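PDB 5YUQ: chintase from Rhizomucor miehei, which probably hydrolyses the beta-1,4 linkages of chitin as a family 18 glycoside hydrolase whose active site forms a tunnel. Local coordinates for residues V91-V94 / D98-G101; Y181-I186 / E207-N212; L230-Y235 / N363-I368; K269-D272 / N276-A279; W302-D307 / L324-A329. All blocks are in the same frame, centred on the assembly; numbering follows the deposited sequence.

Interaction 1 (V91-V94 / D98-G101); sequences VDVV and DLDG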
# COMPACT_ATOMS: atom_id res chain seq x y z
N VAL A 91 -9.19 -18.46 10.47
CA VAL A 91 -10.07 -19.38 9.77
C VAL A 91 -11.52 -19.08 10.13
O VAL A 91 -12.40 -19.11 9.28
CB VAL A 91 -9.70 -20.84 10.09
CG1 VAL A 91 -10.75 -21.79 9.53
CG2 VAL A 91 -8.31 -21.17 9.55
N ASP A 92 -11.75 -18.76 11.40
CA ASP A 92 -13.11 -18.46 11.85
C ASP A 92 -13.66 -17.21 11.17
O ASP A 92 -14.82 -17.19 10.79
CB ASP A 92 -13.16 -18.27 13.37
CG ASP A 92 -13.03 -19.57 14.13
OD1 ASP A 92 -13.14 -20.65 13.51
OD2 ASP A 92 -12.83 -19.50 15.36
N VAL A 93 -12.80 -16.24 11.00
CA VAL A 93 -13.24 -15.00 10.37
C VAL A 93 -13.63 -15.21 8.92
O VAL A 93 -14.56 -14.66 8.44
CB VAL A 93 -12.19 -13.87 10.49
CG1 VAL A 93 -11.07 -14.03 9.51
CG2 VAL A 93 -12.88 -12.56 10.21
N VAL A 94 -12.87 -16.05 8.23
CA VAL A 94 -13.18 -16.38 6.85
C VAL A 94 -14.55 -17.03 6.76
O VAL A 94 -15.37 -16.63 5.92
CB VAL A 94 -12.11 -17.30 6.22
CG1 VAL A 94 -12.60 -17.80 4.87
CG2 VAL A 94 -10.82 -16.52 6.07
N ASP A 98 -17.77 -15.18 5.24
CA ASP A 98 -17.85 -15.79 3.91
C ASP A 98 -16.84 -15.13 2.98
O ASP A 98 -17.15 -14.81 1.84
CB ASP A 98 -19.27 -15.67 3.35
CG ASP A 98 -19.51 -16.56 2.17
OD1 ASP A 98 -18.85 -17.62 2.06
OD2 ASP A 98 -20.37 -16.22 1.33
N LEU A 99 -15.62 -14.95 3.47
CA LEU A 99 -14.61 -14.24 2.70
C LEU A 99 -14.01 -15.15 1.63
O LEU A 99 -13.92 -16.36 1.82
CB LEU A 99 -13.51 -13.73 3.62
CG LEU A 99 -13.95 -12.75 4.71
CD1 LEU A 99 -12.81 -12.55 5.71
CD2 LEU A 99 -14.36 -11.43 4.09
N ASP A 100 -13.61 -14.55 0.52
CA ASP A 100 -12.95 -15.28 -0.54
C ASP A 100 -11.45 -15.35 -0.35
O ASP A 100 -10.77 -16.11 -1.04
CB ASP A 100 -13.24 -14.62 -1.87
CG ASP A 100 -14.72 -14.52 -2.13
OD1 ASP A 100 -15.34 -15.60 -2.24
OD2 ASP A 100 -15.25 -13.40 -2.18
N GLY A 101 -10.95 -14.58 0.60
CA GLY A 101 -9.53 -14.62 0.87
C GLY A 101 -9.06 -13.78 2.03
O GLY A 101 -9.83 -13.05 2.65

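Interaction 2 (Y181-I186 / E207-N212); sequences YDVNGI and EPTSGN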
# COMPACT_ATOMS: atom_id res chain seq x y z
N TYR A 181 4.35 2.94 -3.00
CA TYR A 181 3.90 4.28 -2.70
C TYR A 181 4.42 4.60 -1.32
O TYR A 181 4.99 3.73 -0.66
CB TYR A 181 2.37 4.40 -2.83
CG TYR A 181 1.55 3.25 -2.29
CD1 TYR A 181 1.43 3.03 -0.93
CD2 TYR A 181 0.83 2.43 -3.15
CE1 TYR A 181 0.66 1.99 -0.44
CE2 TYR A 181 0.04 1.39 -2.67
CZ TYR A 181 -0.05 1.18 -1.31
OH TYR A 181 -0.83 0.17 -0.81
N ASP A 182 4.26 5.85 -0.90
CA ASP A 182 4.91 6.35 0.31
C ASP A 182 6.40 6.09 0.25
O ASP A 182 7.03 5.79 1.26
CB ASP A 182 4.32 5.72 1.58
CG ASP A 182 2.85 5.99 1.74
OD1 ASP A 182 2.33 6.96 1.14
OD2 ASP A 182 2.20 5.21 2.46
N VAL A 183 6.97 6.21 -0.94
CA VAL A 183 8.37 5.87 -1.14
C VAL A 183 9.28 6.93 -0.53
O VAL A 183 10.22 6.61 0.20
CB VAL A 183 8.71 5.66 -2.62
CG1 VAL A 183 10.21 5.46 -2.79
CG2 VAL A 183 7.95 4.46 -3.18
N ASN A 184 8.97 8.19 -0.80
CA ASN A 184 9.78 9.27 -0.26
C ASN A 184 9.02 10.11 0.75
O ASN A 184 7.79 10.16 0.74
CB ASN A 184 10.34 10.13 -1.39
CG ASN A 184 11.28 9.35 -2.26
OD1 ASN A 184 12.40 9.04 -1.85
ND2 ASN A 184 10.85 9.01 -3.47
N GLY A 185 9.76 10.76 1.64
CA GLY A 185 9.16 11.63 2.62
C GLY A 185 10.19 12.37 3.43
O GLY A 185 11.30 12.63 2.97
N ILE A 186 9.81 12.78 4.64
CA ILE A 186 10.76 13.56 5.48
C ILE A 186 12.04 12.88 5.90
O ILE A 186 12.92 13.53 6.37
CB ILE A 186 10.15 14.13 6.77
CG1 ILE A 186 9.62 13.02 7.70
CG2 ILE A 186 9.05 15.08 6.44
CD1 ILE A 186 9.32 13.56 9.07
N GLU A 207 14.93 7.96 -1.62
CA GLU A 207 15.02 6.50 -1.49
C GLU A 207 15.33 5.89 -2.84
O GLU A 207 14.73 6.25 -3.84
CB GLU A 207 13.71 5.93 -0.95
CG GLU A 207 13.35 6.43 0.44
CD GLU A 207 14.40 6.06 1.47
OE1 GLU A 207 14.78 4.88 1.55
OE2 GLU A 207 14.84 6.96 2.22
N PRO A 208 16.27 4.94 -2.87
CA PRO A 208 16.71 4.34 -4.13
C PRO A 208 15.79 3.20 -4.57
O PRO A 208 16.25 2.07 -4.79
CB PRO A 208 18.10 3.80 -3.77
CG PRO A 208 17.94 3.38 -2.35
CD PRO A 208 17.06 4.45 -1.72
N THR A 209 14.50 3.49 -4.69
CA THR A 209 13.57 2.48 -5.17
C THR A 209 12.38 3.11 -5.89
O THR A 209 12.25 4.33 -5.94
CB THR A 209 13.11 1.53 -4.03
OG1 THR A 209 12.39 0.42 -4.60
CG2 THR A 209 12.23 2.25 -3.03
N SER A 210 11.52 2.26 -6.43
CA SER A 210 10.43 2.67 -7.28
C SER A 210 9.63 1.42 -7.59
O SER A 210 10.00 0.33 -7.14
CB SER A 210 10.97 3.24 -8.59
OG SER A 210 11.67 2.23 -9.31
N GLY A 211 8.56 1.57 -8.36
CA GLY A 211 7.79 0.42 -8.80
C GLY A 211 8.68 -0.56 -9.55
O GLY A 211 8.68 -1.76 -9.27
N ASN A 212 9.45 -0.04 -10.49
CA ASN A 212 10.35 -0.87 -11.28
C ASN A 212 11.40 -1.57 -10.43
O ASN A 212 11.61 -2.77 -10.57
CB ASN A 212 11.01 -0.04 -12.38
CG ASN A 212 12.09 -0.81 -13.13
OD1 ASN A 212 11.80 -1.81 -13.79
ND2 ASN A 212 13.33 -0.34 -13.04
O HOH W 1 12.58 7.04 -5.14

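Interaction 3 (L230-Y235 / N363-I368); sequences LGVPFY and NALQDI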
# COMPACT_ATOMS: atom_id res chain seq x y z
N LEU A 230 1.33 -4.72 -8.84
CA LEU A 230 1.87 -3.39 -8.58
C LEU A 230 0.82 -2.50 -7.92
O LEU A 230 -0.22 -2.20 -8.50
CB LEU A 230 2.34 -2.73 -9.88
CG LEU A 230 2.94 -1.32 -9.74
CD1 LEU A 230 4.19 -1.35 -8.89
CD2 LEU A 230 3.23 -0.72 -11.12
N GLY A 231 1.09 -2.09 -6.68
CA GLY A 231 0.17 -1.20 -5.99
C GLY A 231 0.39 0.24 -6.40
O GLY A 231 1.53 0.66 -6.60
N VAL A 232 -0.70 0.99 -6.50
CA VAL A 232 -0.65 2.39 -6.92
C VAL A 232 -1.53 3.20 -5.98
O VAL A 232 -2.48 2.68 -5.40
CB VAL A 232 -1.13 2.56 -8.39
CG1 VAL A 232 -0.40 1.58 -9.31
CG2 VAL A 232 -2.64 2.37 -8.51
N PRO A 233 -1.21 4.48 -5.81
CA PRO A 233 -1.94 5.35 -4.89
C PRO A 233 -3.00 6.19 -5.59
O PRO A 233 -2.81 6.60 -6.74
CB PRO A 233 -0.84 6.27 -4.36
CG PRO A 233 0.07 6.43 -5.55
CD PRO A 233 0.05 5.10 -6.28
N PHE A 234 -4.12 6.43 -4.91
CA PHE A 234 -5.12 7.39 -5.39
C PHE A 234 -4.99 8.69 -4.60
O PHE A 234 -5.96 9.44 -4.43
CB PHE A 234 -6.54 6.83 -5.25
CG PHE A 234 -6.97 5.93 -6.40
CD1 PHE A 234 -6.04 5.38 -7.27
CD2 PHE A 234 -8.31 5.65 -6.59
CE1 PHE A 234 -6.46 4.55 -8.33
CE2 PHE A 234 -8.73 4.83 -7.64
CZ PHE A 234 -7.80 4.27 -8.50
N TYR A 235 -3.78 8.96 -4.13
CA TYR A 235 -3.46 10.16 -3.37
C TYR A 235 -2.04 10.57 -3.70
O TYR A 235 -1.28 9.80 -4.29
CB TYR A 235 -3.54 9.87 -1.86
CG TYR A 235 -2.51 8.85 -1.39
CD1 TYR A 235 -2.74 7.48 -1.52
CD2 TYR A 235 -1.31 9.26 -0.83
CE1 TYR A 235 -1.81 6.56 -1.12
CE2 TYR A 235 -0.37 8.34 -0.41
CZ TYR A 235 -0.62 6.99 -0.56
OH TYR A 235 0.29 6.04 -0.16
N ASN A 363 -10.67 4.50 -13.79
CA ASN A 363 -10.72 4.35 -15.24
C ASN A 363 -9.33 4.22 -15.83
O ASN A 363 -9.12 3.48 -16.78
CB ASN A 363 -11.45 5.53 -15.88
CG ASN A 363 -12.94 5.48 -15.65
OD1 ASN A 363 -13.47 4.44 -15.25
ND2 ASN A 363 -13.63 6.57 -15.92
N ALA A 364 -8.37 4.94 -15.26
CA ALA A 364 -6.98 4.90 -15.73
C ALA A 364 -6.33 3.54 -15.55
O ALA A 364 -5.28 3.26 -16.13
CB ALA A 364 -6.15 5.97 -15.02
N LEU A 365 -6.94 2.69 -14.74
CA LEU A 365 -6.37 1.38 -14.47
C LEU A 365 -6.96 0.28 -15.35
O LEU A 365 -6.47 -0.84 -15.32
CB LEU A 365 -6.54 1.00 -13.00
CG LEU A 365 -5.86 1.92 -11.98
CD1 LEU A 365 -6.07 1.40 -10.56
CD2 LEU A 365 -4.38 2.04 -12.30
N GLN A 366 -8.00 0.59 -16.12
CA GLN A 366 -8.76 -0.48 -16.77
C GLN A 366 -7.99 -1.35 -17.75
O GLN A 366 -8.35 -2.51 -17.94
CB GLN A 366 -10.04 0.07 -17.42
CG GLN A 366 -10.99 0.66 -16.39
CD GLN A 366 -11.39 -0.35 -15.34
OE1 GLN A 366 -11.98 -1.39 -15.66
NE2 GLN A 366 -11.08 -0.06 -14.08
N ASP A 367 -6.92 -0.84 -18.34
CA ASP A 367 -6.17 -1.65 -19.30
C ASP A 367 -5.54 -2.90 -18.68
O ASP A 367 -5.14 -3.81 -19.40
CB ASP A 367 -5.11 -0.84 -20.04
CG ASP A 367 -5.70 0.12 -21.05
OD1 ASP A 367 -6.89 -0.03 -21.39
OD2 ASP A 367 -4.97 1.03 -21.50
N ILE A 368 -5.45 -2.95 -17.36
CA ILE A 368 -4.89 -4.13 -16.70
C ILE A 368 -5.86 -5.30 -16.78
O ILE A 368 -5.43 -6.46 -16.69
CB ILE A 368 -4.52 -3.85 -15.21
CG1 ILE A 368 -3.53 -4.89 -14.69
CG2 ILE A 368 -5.75 -3.85 -14.34
CD1 ILE A 368 -2.15 -4.81 -15.32

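Interaction 4 (K269-D272 / N276-A279); sequences KAAD and NAVA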
# COMPACT_ATOMS: atom_id res chain seq x y z
N LYS A 269 -4.17 14.75 12.20
CA LYS A 269 -3.04 14.41 13.04
C LYS A 269 -3.35 13.12 13.77
O LYS A 269 -4.46 12.92 14.26
CB LYS A 269 -2.76 15.53 14.04
CG LYS A 269 -1.38 16.13 13.88
CD LYS A 269 -1.14 17.25 14.88
CE LYS A 269 0.26 17.81 14.70
NZ LYS A 269 0.59 18.85 15.72
N ALA A 270 -2.37 12.22 13.82
CA ALA A 270 -2.57 10.94 14.48
C ALA A 270 -1.26 10.38 15.01
O ALA A 270 -0.21 10.51 14.38
CB ALA A 270 -3.21 9.95 13.51
N ALA A 271 -1.33 9.76 16.19
CA ALA A 271 -0.15 9.15 16.79
C ALA A 271 -0.18 7.63 16.62
O ALA A 271 -1.23 7.00 16.69
CB ALA A 271 -0.04 9.52 18.26
N ASP A 272 1.00 7.07 16.38
CA ASP A 272 1.16 5.63 16.32
C ASP A 272 0.81 5.00 17.67
O ASP A 272 0.90 5.66 18.71
CB ASP A 272 2.60 5.29 15.91
CG ASP A 272 2.84 5.47 14.43
OD1 ASP A 272 1.86 5.61 13.67
OD2 ASP A 272 4.01 5.46 14.01
N ASN A 276 3.68 7.34 24.56
CA ASN A 276 4.29 8.65 24.33
C ASN A 276 4.50 9.05 22.87
O ASN A 276 5.17 10.03 22.56
CB ASN A 276 5.51 8.83 25.26
CG ASN A 276 5.10 8.96 26.74
OD1 ASN A 276 4.67 8.01 27.39
ND2 ASN A 276 5.16 10.14 27.23
N ALA A 277 3.87 8.29 21.98
CA ALA A 277 3.93 8.63 20.57
C ALA A 277 3.32 10.02 20.36
O ALA A 277 2.28 10.34 20.94
CB ALA A 277 3.19 7.59 19.73
N VAL A 278 3.96 10.83 19.52
CA VAL A 278 3.43 12.15 19.20
C VAL A 278 2.57 12.11 17.94
O VAL A 278 2.91 11.43 16.97
CB VAL A 278 4.58 13.19 19.04
CG1 VAL A 278 5.61 12.69 18.06
CG2 VAL A 278 4.04 14.54 18.61
N ALA A 279 1.45 12.82 17.96
CA ALA A 279 0.59 12.93 16.77
C ALA A 279 1.29 13.69 15.64
O ALA A 279 1.87 14.75 15.85
CB ALA A 279 -0.72 13.59 17.13
O HOH W 2 3.25 8.83 15.99

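Interaction 5 (W302-D307 / L324-A329); sequences WVTYWD and LSFDDA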
# COMPACT_ATOMS: atom_id res chain seq x y z
N TRP A 302 -1.35 26.54 -7.32
CA TRP A 302 -0.41 25.50 -7.72
C TRP A 302 0.11 25.71 -9.14
O TRP A 302 -0.60 26.21 -10.00
CB TRP A 302 -1.08 24.12 -7.65
CG TRP A 302 -1.48 23.74 -6.27
CD1 TRP A 302 -2.68 23.97 -5.66
CD2 TRP A 302 -0.67 23.05 -5.31
NE1 TRP A 302 -2.67 23.47 -4.39
CE2 TRP A 302 -1.44 22.90 -4.14
CE3 TRP A 302 0.64 22.56 -5.33
CZ2 TRP A 302 -0.95 22.27 -3.00
CZ3 TRP A 302 1.13 21.93 -4.19
CH2 TRP A 302 0.33 21.79 -3.05
N VAL A 303 1.36 25.32 -9.37
CA VAL A 303 1.92 25.24 -10.71
C VAL A 303 2.34 23.79 -10.93
O VAL A 303 3.12 23.23 -10.14
CB VAL A 303 3.11 26.19 -10.89
CG1 VAL A 303 3.75 25.99 -12.25
CG2 VAL A 303 2.66 27.65 -10.71
N THR A 304 1.83 23.17 -11.99
CA THR A 304 2.04 21.73 -12.19
C THR A 304 3.19 21.42 -13.16
O THR A 304 3.45 22.18 -14.09
CB THR A 304 0.74 21.04 -12.64
OG1 THR A 304 -0.29 21.32 -11.68
CG2 THR A 304 0.92 19.54 -12.74
N TYR A 305 3.88 20.31 -12.90
CA TYR A 305 5.01 19.85 -13.70
C TYR A 305 4.89 18.35 -13.91
O TYR A 305 4.03 17.69 -13.32
CB TYR A 305 6.32 20.12 -12.97
CG TYR A 305 6.58 21.58 -12.66
CD1 TYR A 305 7.23 22.40 -13.58
CD2 TYR A 305 6.21 22.13 -11.44
CE1 TYR A 305 7.48 23.73 -13.30
CE2 TYR A 305 6.45 23.47 -11.16
CZ TYR A 305 7.10 24.25 -12.09
OH TYR A 305 7.35 25.58 -11.81
N TRP A 306 5.77 17.81 -14.74
CA TRP A 306 5.85 16.37 -14.91
C TRP A 306 7.29 15.98 -14.68
O TRP A 306 8.20 16.65 -15.19
CB TRP A 306 5.43 15.96 -16.32
CG TRP A 306 5.58 14.48 -16.61
CD1 TRP A 306 6.63 13.86 -17.20
CD2 TRP A 306 4.61 13.46 -16.33
NE1 TRP A 306 6.39 12.51 -17.31
CE2 TRP A 306 5.15 12.24 -16.79
CE3 TRP A 306 3.34 13.46 -15.76
CZ2 TRP A 306 4.46 11.03 -16.67
CZ3 TRP A 306 2.66 12.27 -15.64
CH2 TRP A 306 3.21 11.07 -16.10
N ASP A 307 7.51 14.93 -13.91
CA ASP A 307 8.86 14.43 -13.72
C ASP A 307 9.10 13.27 -14.66
O ASP A 307 8.53 12.18 -14.49
CB ASP A 307 9.09 13.99 -12.28
CG ASP A 307 10.46 13.43 -12.07
OD1 ASP A 307 11.44 14.11 -12.44
OD2 ASP A 307 10.59 12.30 -11.55
N LEU A 324 3.74 19.00 -4.09
CA LEU A 324 2.84 17.86 -4.08
C LEU A 324 3.32 16.88 -5.11
O LEU A 324 3.37 17.21 -6.30
CB LEU A 324 1.41 18.29 -4.44
CG LEU A 324 0.38 17.18 -4.69
CD1 LEU A 324 0.07 16.44 -3.42
CD2 LEU A 324 -0.89 17.77 -5.31
N SER A 325 3.69 15.68 -4.68
CA SER A 325 3.94 14.60 -5.62
C SER A 325 2.67 13.78 -5.66
O SER A 325 2.15 13.40 -4.61
CB SER A 325 5.09 13.71 -5.17
OG SER A 325 5.12 12.54 -5.98
N PHE A 326 2.16 13.51 -6.85
CA PHE A 326 0.90 12.77 -6.96
C PHE A 326 0.85 11.84 -8.15
O PHE A 326 1.85 11.67 -8.84
CB PHE A 326 -0.32 13.72 -6.91
CG PHE A 326 -0.44 14.69 -8.07
CD1 PHE A 326 0.43 15.77 -8.19
CD2 PHE A 326 -1.46 14.55 -9.01
CE1 PHE A 326 0.30 16.68 -9.24
CE2 PHE A 326 -1.60 15.45 -10.06
CZ PHE A 326 -0.72 16.52 -10.18
N ASP A 327 -0.30 11.22 -8.36
CA ASP A 327 -0.52 10.41 -9.55
C ASP A 327 -1.80 10.85 -10.22
O ASP A 327 -2.78 11.18 -9.55
CB ASP A 327 -0.58 8.93 -9.21
CG ASP A 327 0.79 8.32 -9.19
OD1 ASP A 327 1.25 7.89 -10.27
OD2 ASP A 327 1.43 8.30 -8.12
N ASP A 328 -1.78 10.87 -11.55
CA ASP A 328 -2.95 11.26 -12.32
C ASP A 328 -3.27 10.18 -13.35
O ASP A 328 -2.73 9.08 -13.28
CB ASP A 328 -2.76 12.64 -12.97
CG ASP A 328 -1.50 12.73 -13.81
OD1 ASP A 328 -0.89 11.69 -14.12
OD2 ASP A 328 -1.13 13.87 -14.20
N ALA A 329 -4.16 10.48 -14.28
CA ALA A 329 -4.54 9.45 -15.24
C ALA A 329 -3.33 9.01 -16.06
O ALA A 329 -3.16 7.82 -16.31
CB ALA A 329 -5.65 9.94 -16.14

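Interaction 1 (V91-V94 / D98-G101)
Val94 and Leu99 meet across a Schellman motif, the turn that ends helix 80-97. Of the two bonds back into the last turn, Leu99 N to Val94 O closes the wider loop, a hydrogen bond of 3.0 Å in which the donor lies in the carbonyl plane on a lone pair and the N-H points in at 157°. The turn is made by Asp98, the first residue to leave helical geometry, with a positive phi of 55°. Aspartate is one of the residues that can accept such a backbone at modest cost, and here its side chain is exposed while its neighbours in the turn are buried.

Schellman turns commonly bring together two apolar residues at just these positions, as here. Val94 CG1, set anti to the backbone N (chi1 171°), comes within 3.6 Å of Leu99 O and 4.4 Å of Leu99 CB. The leucine folds back against the helix: its CD1 lies 4.0 Å from Val94 CA and 4.4 Å from Val93 CG1. A beta-branched valine gives a rigid, compact wall, and the longer leucine has the reach to cover it.

Asp100 leads into strand 101-105, which begins at Gly101; from Asp100 onward the sequence fits the family 18 DGxDxDxE signature, with asparagine for the second aspartate, consistent with a strand leading to the active site. Asp100 OD2 accepts from His54 NE2 and Ile60 N, and Leu99 and Val93 pack on Leu62 of strand 59-65. Leu99 also meets Val50 of helix 43-55, while Val94 touches Leu139 of helix 124-139, placing the turn between two neighbouring barrel helices and the adjoining strand.

Interaction 2 (Y181-I186 / E207-N212)
Asn184 grips the backbone of Glu207 with its side-chain oxygen: Glu207 N donates to Asn184 OD1 over 2.8 Å, with the donor nearly along the C=O axis of the amide. The carboxamide gets there because CG stands beside the backbone N (chi1 -64°), and the glutamate chain slides past it in the opposite direction, Glu207 CB lying 3.5 Å from Asn184 OD1. Next to this polar pair, Val183 CG1 meets the Thr209 methyl CG2 at 3.8 Å, each beta-branched residue offering a methyl to the other.

The amide's other end is used as well. Asn184 ND2 donates to a water 3.1 Å away, which in turn donates to Glu207 O at 2.6 Å and to Thr209 O; ND2 also reaches Ala193 O. Asparagine suits the place, since it supplies both an acceptor and a donor. The preceding Tyr181 and Asp182 follow barrel strand 175-178 and fit the Tyr-Asp pair that family 18 enzymes have there; Asp182 OD1 bonds Tyr235 OH and makes a salt bridge with Arg237. On the opposing segment, Pro208 is the centre of an inverse gamma turn, and Ser210 N-caps helix 211-220, its OG also bonding Asp213 OD2.

Interaction 3 (L230-Y235 / N363-I368)
Val232 and Leu365 keep their backbones well apart, the CA atoms being 9.5 Å from each other, so that side chains alone bridge strand 228-240 and the turn near the C terminus. Leu365 does most of the reaching. Its CD1 meets Val232 CG2 at 4.1 Å, the two side chains approaching tip to tip, and its CD2 stands 4.2 Å from the same valine methyl. A chi1 of -50° sets that methyl between the backbone N and the carbonyl carbon, which turns it toward Leu365. Leu365 CD1 also comes to the edge of the Phe234 ring, near its plane, 3.9 Å from Phe234 CE1.

Strand 228-240 belongs to the TIM barrel, paired in parallel with strands 175-178 and 346-350. Val232 faces outward, toward Leu332 of helix 329-341, whereas Tyr235 turns to Tyr181. Branched and aromatic apolar residues fit this layer between barrel strands and outer helices, where no hydrogen bond crosses the contact. Leu365 is presented by a type I turn from Asn363 to Gln366, closed by Gln366 N to Asn363 O at 3.2 Å. It is also packed by Val336, Leu349 and Leu4, the last from the first barrel strand, and Gln366 NE2 bonds Lys21 O nearby.

Interaction 4 (K269-D272 / N276-A279)
Ala271 and Ala277 form the apolar part of this surface contact, their CB atoms 4.0 Å apart. Ala271 CB also lies 3.6 Å from Ala279 N, so one methyl packs against two residues of the facing leg, Ala277 and Ala279. Alanine's small size allows the backbones to run this close: Ala271 and Ala279 have their CA atoms at 3.9 Å. Lys269 adds to the packing, its chain extended beyond CG: CG lies 4.2 Å from Ala279 CB and CE passes 3.6 Å from Ala279 O, the aliphatic part of the lysine covering the backbone while the residue stays exposed.

A weak polar contact is made where Ala279 CA sends its hydrogen toward Ala270 O, with a CA to O distance of 3.5 Å and an angle of 144° at the hydrogen.

No direct hydrogen bond joins the two segments, but a water does. It accepts from Asp272 N at 2.9 Å and donates to Val278 O at 2.8 Å. Just past the contact, Ala270 makes a backbone bond with Thr280, and Asp272 OD1 takes the indole N-H of Trp67.

This is an irregular surface loop between strands 228-240 and 284-286, its legs brought together by packing and one water; the bend between them carries Cys274, whose disulfide with Cys117 ties the loop to a distant part of the chain.

Interaction 5 (W302-D307 / L324-A329)
Trp302 sends its indole across to Leu324. From CB the side chain leaves with CG anti to the carbonyl carbon (chi1 -64°), and the six-membered half of the ring makes the contact: CZ3 lies 3.7 Å from Leu324 CB, and the next atom, CH2, is 3.9 Å from that same carbon. The two side chains cross at about a right angle, and CZ3 is also 3.9 Å from Leu324 N. The broad indole spans the gap between strands that are not direct partners: 302-307 and 322-325 each pair with strand 312-317 in the antiparallel sheet lying between barrel strands 228-240 and 346-350 in sequence, probably part of the insertion domain found in many family 18 chitinases. Ala315 and Ile295 add to the packing round this tryptophan and leucine.

Farther along, in one of two conformers and so less certain, Thr304 CG2 stands at the edge of the Phe326 ring, 4.3 Å from CZ, while Thr304 OG1 is bonded to Ile295 O. At the other end, Trp306 CZ3 comes within 3.9 Å of Asp328 OD1, which lies in the plane of the indole at its edge; ring and carboxylate are turned only 17° apart. Asp328 is also the N-cap of helix 329-341. The ring edge may thus be a weak electrostatic complement to a carboxylate already occupied by the helix end, whereas the Trp302 end is mainly apolar packing.

How the interactions relate
From the N terminus, interaction 1 closes a short turn at the end of helix 80-97, on the far side of the chain's centre from interactions 2 and 5. Interaction 2 then closes a loop that follows barrel strand 175-178 and leads to helix 211-220. Interaction 3 spans the longest excursion, from strand 228-240 to the C-terminal turn, and interactions 4 and 5 are both nested inside it, one after the other; none of the five crosses another. Interactions 2 and 3, with centres about 17 Å apart, touch where the Tyr181 ring packs on strand 228-240. Interactions 3 and 5 meet where Pro233 packs on Asp327, joining the barrel to its antiparallel extension.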